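Local atomic coordinates of ethylbenzene dehydrogenase alpha-subunit (Aromatoleum aromaticum, PDB entry 2IVF), a protein that belongs to the molybdopterin oxidoreductase family and holds a molybdenum atom, two pterin guanosine dinucleotide ligands and an iron-sulfur cluster. Residues H841-T846 / Q912-I917. Residues are numbered along the deposited sequence; the frame is centred on the assembly and turned at random.
Sequences HPFKIT and QPKQCI
Cys916 O accepts Thr846 N at 2.8 Å, an almost straight bond (N-H...O 168°), while Ile845 CA, 3.2 Å from Cys916 O, adds a CA-H...O contact. Two further backbone bonds, Lys844 N to Lys914 O (2.9 Å) and Cys916 N to Lys844 O (3.1 Å), complete a parallel ladder. The amide of Gln915, with CG anti to its backbone N (chi1 175°), reaches across to Thr846: NE2 donates to OG1 at 3.0 Å, nearly in the amide plane, and the two side chains cross at about a right angle. OE1 turns back to accept Gln912 N, spanning the type II turn 912-915, and Asp284 takes a second NE2 bond; these bonds together should fix the amide's rotation. Ile917 CG1 also rests 3.6 Å from Thr846 OG1. On the sheet face of Ile845 and Cys916, SG packs on Ile845 CG1 (3.8 Å). SG also lies obliquely to the Phe843 ring. Lys914 CD lies above one face of that ring, offset toward the rim; NZ salt-bridges Asp880. Thr846 touches the bound guanosine dinucleotide (MGD). Both strands belong to the dinucleotide-binding domain, of the double-psi beta-barrel clan; 843-846 also pairs with strand 969-975, and 915-917 with strand 873-877.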
ATOM      1  N   HIS A 841     -12.315 -24.411 -15.167  1.00 23.86           N
ATOM      2  CA  HIS A 841     -12.880 -23.104 -15.326  1.00 23.85           C
ATOM      3  C   HIS A 841     -11.825 -22.311 -16.016  1.00 23.75           C
ATOM      4  O   HIS A 841     -10.648 -22.596 -15.858  1.00 24.75           O
ATOM      5  CB  HIS A 841     -13.231 -22.490 -13.954  1.00 22.90           C
ATOM      6  CG  HIS A 841     -14.415 -23.141 -13.296  1.00 23.87           C
ATOM      7  ND1 HIS A 841     -14.287 -24.133 -12.344  1.00 27.63           N
ATOM      8  CD2 HIS A 841     -15.735 -22.975 -13.485  1.00 24.31           C
ATOM      9  CE1 HIS A 841     -15.483 -24.563 -11.996  1.00 25.21           C
ATOM     10  NE2 HIS A 841     -16.384 -23.870 -12.665  1.00 27.25           N
ATOM     11  N   PRO A 842     -12.235 -21.321 -16.795  1.00 24.11           N
ATOM     12  CA  PRO A 842     -11.305 -20.730 -17.738  1.00 24.07           C
ATOM     13  C   PRO A 842     -10.361 -19.649 -17.244  1.00 24.25           C
ATOM     14  O   PRO A 842      -9.357 -19.446 -17.912  1.00 24.22           O
ATOM     15  CB  PRO A 842     -12.225 -20.171 -18.816  1.00 23.31           C
ATOM     16  CG  PRO A 842     -13.368 -19.744 -18.096  1.00 23.93           C
ATOM     17  CD  PRO A 842     -13.559 -20.713 -16.930  1.00 22.66           C
ATOM     18  N   PHE A 843     -10.621 -18.972 -16.118  1.00 23.66           N
ATOM     19  CA  PHE A 843      -9.684 -17.947 -15.676  1.00 23.95           C
ATOM     20  C   PHE A 843      -8.725 -18.565 -14.675  1.00 24.78           C
ATOM     21  O   PHE A 843      -9.075 -19.494 -13.953  1.00 24.18           O
ATOM     22  CB  PHE A 843     -10.350 -16.735 -15.027  1.00 24.25           C
ATOM     23  CG  PHE A 843     -11.184 -15.933 -15.973  1.00 22.78           C
ATOM     24  CD1 PHE A 843     -12.460 -16.355 -16.288  1.00 24.25           C
ATOM     25  CD2 PHE A 843     -10.677 -14.774 -16.590  1.00 23.69           C
ATOM     26  CE1 PHE A 843     -13.244 -15.631 -17.181  1.00 24.94           C
ATOM     27  CE2 PHE A 843     -11.462 -14.052 -17.484  1.00 23.41           C
ATOM     28  CZ  PHE A 843     -12.737 -14.467 -17.763  1.00 23.85           C
ATOM     29  N   LYS A 844      -7.512 -18.057 -14.674  1.00 24.53           N
ATOM     30  CA  LYS A 844      -6.538 -18.321 -13.615  1.00 24.49           C
ATOM     31  C   LYS A 844      -6.462 -17.090 -12.744  1.00 23.96           C
ATOM     32  O   LYS A 844      -6.140 -15.997 -13.223  1.00 24.72           O
ATOM     33  CB  LYS A 844      -5.186 -18.678 -14.200  1.00 24.34           C
ATOM     34  CG  LYS A 844      -5.094 -20.110 -14.629  1.00 27.16           C
ATOM     35  CD  LYS A 844      -3.634 -20.448 -14.855  1.00 28.27           C
ATOM     36  CE  LYS A 844      -3.456 -21.875 -15.220  1.00 30.04           C
ATOM     37  NZ  LYS A 844      -2.019 -22.142 -15.441  1.00 30.42           N
ATOM     38  N   ILE A 845      -6.777 -17.259 -11.452  1.00 23.70           N
ATOM     39  CA  ILE A 845      -6.842 -16.134 -10.560  1.00 24.06           C
ATOM     40  C   ILE A 845      -5.501 -15.969  -9.868  1.00 24.28           C
ATOM     41  O   ILE A 845      -4.948 -16.918  -9.303  1.00 23.08           O
ATOM     42  CB  ILE A 845      -8.034 -16.274  -9.557  1.00 24.72           C
ATOM     43  CG1 ILE A 845      -8.266 -14.958  -8.805  1.00 25.99           C
ATOM     44  CG2 ILE A 845      -7.856 -17.493  -8.588  1.00 24.79           C
ATOM     45  CD1 ILE A 845      -9.737 -14.854  -8.329  1.00 24.05           C
ATOM     46  N   THR A 846      -5.004 -14.747  -9.899  1.00 23.22           N
ATOM     47  CA  THR A 846      -3.817 -14.401  -9.187  1.00 24.00           C
ATOM     48  C   THR A 846      -4.129 -13.280  -8.190  1.00 24.74           C
ATOM     49  O   THR A 846      -5.232 -12.690  -8.190  1.00 26.32           O
ATOM     50  CB  THR A 846      -2.655 -13.987 -10.135  1.00 22.86           C
ATOM     51  OG1 THR A 846      -2.970 -12.771 -10.823  1.00 23.14           O
ATOM     52  CG2 THR A 846      -2.310 -15.117 -11.153  1.00 21.00           C
ATOM     53  N   GLN A 912      -3.634  -9.954 -18.193  1.00 23.24           N
ATOM     54  CA  GLN A 912      -3.500 -10.928 -19.265  1.00 23.47           C
ATOM     55  C   GLN A 912      -4.848 -11.550 -19.564  1.00 23.29           C
ATOM     56  O   GLN A 912      -5.624 -11.866 -18.623  1.00 24.33           O
ATOM     57  CB  GLN A 912      -2.482 -11.995 -18.876  1.00 23.88           C
ATOM     58  CG  GLN A 912      -2.231 -12.969 -19.980  1.00 23.52           C
ATOM     59  CD  GLN A 912      -1.096 -13.938 -19.677  1.00 25.68           C
ATOM     60  OE1 GLN A 912      -1.210 -15.106 -19.967  1.00 28.80           O
ATOM     61  NE2 GLN A 912       0.000 -13.448 -19.105  1.00 21.48           N
ATOM     62  N   PRO A 913      -5.174 -11.763 -20.851  1.00 24.30           N
ATOM     63  CA  PRO A 913      -6.391 -12.534 -21.114  1.00 23.28           C
ATOM     64  C   PRO A 913      -6.474 -13.853 -20.339  1.00 23.71           C
ATOM     65  O   PRO A 913      -5.508 -14.637 -20.343  1.00 23.18           O
ATOM     66  CB  PRO A 913      -6.290 -12.850 -22.614  1.00 24.26           C
ATOM     67  CG  PRO A 913      -5.607 -11.604 -23.173  1.00 24.10           C
ATOM     68  CD  PRO A 913      -4.535 -11.327 -22.109  1.00 25.07           C
ATOM     69  N   LYS A 914      -7.625 -14.074 -19.714  1.00 22.76           N
ATOM     70  CA  LYS A 914      -7.932 -15.288 -18.922  1.00 23.10           C
ATOM     71  C   LYS A 914      -7.143 -15.353 -17.629  1.00 23.44           C
ATOM     72  O   LYS A 914      -7.149 -16.348 -16.948  1.00 24.47           O
ATOM     73  CB  LYS A 914      -7.779 -16.569 -19.737  1.00 23.62           C
ATOM     74  CG  LYS A 914      -8.595 -16.595 -21.059  1.00 26.21           C
ATOM     75  CD  LYS A 914     -10.029 -16.083 -20.932  1.00 31.19           C
ATOM     76  CE  LYS A 914     -10.728 -15.959 -22.341  1.00 31.38           C
ATOM     77  NZ  LYS A 914     -10.095 -14.830 -23.152  1.00 32.29           N
ATOM     78  N   GLN A 915      -6.511 -14.260 -17.284  1.00 22.57           N
ATOM     79  CA  GLN A 915      -6.040 -14.038 -15.918  1.00 22.98           C
ATOM     80  C   GLN A 915      -7.109 -13.151 -15.267  1.00 22.98           C
ATOM     81  O   GLN A 915      -7.697 -12.318 -15.948  1.00 24.17           O
ATOM     82  CB  GLN A 915      -4.694 -13.308 -15.932  1.00 22.37           C
ATOM     83  CG  GLN A 915      -4.131 -12.909 -14.542  1.00 22.94           C
ATOM     84  CD  GLN A 915      -3.010 -11.897 -14.607  1.00 24.57           C
ATOM     85  OE1 GLN A 915      -2.852 -11.226 -15.598  1.00 24.68           O
ATOM     86  NE2 GLN A 915      -2.246 -11.778 -13.522  1.00 22.86           N
ATOM     87  N   CYS A 916      -7.342 -13.281 -13.965  1.00 22.58           N
ATOM     88  CA  CYS A 916      -7.995 -12.186 -13.232  1.00 22.49           C
ATOM     89  C   CYS A 916      -7.257 -12.079 -11.911  1.00 23.03           C
ATOM     90  O   CYS A 916      -6.594 -13.030 -11.466  1.00 21.77           O
ATOM     91  CB  CYS A 916      -9.481 -12.430 -13.001  1.00 22.27           C
ATOM     92  SG  CYS A 916      -9.844 -13.974 -12.076  1.00 23.93           S
ATOM     93  N   ILE A 917      -7.357 -10.909 -11.308  1.00 22.80           N
ATOM     94  CA  ILE A 917      -6.541 -10.565 -10.169  1.00 23.00           C
ATOM     95  C   ILE A 917      -7.379  -9.998  -9.048  1.00 23.70           C
ATOM     96  O   ILE A 917      -8.177  -9.073  -9.272  1.00 23.42           O
ATOM     97  CB  ILE A 917      -5.562  -9.451 -10.553  1.00 22.68           C
ATOM     98  CG1 ILE A 917      -4.756  -9.846 -11.807  1.00 24.26           C
ATOM     99  CG2 ILE A 917      -4.633  -9.098  -9.368  1.00 22.48           C
ATOM    100  CD1 ILE A 917      -3.884  -8.687 -12.348  1.00 23.62           C
TER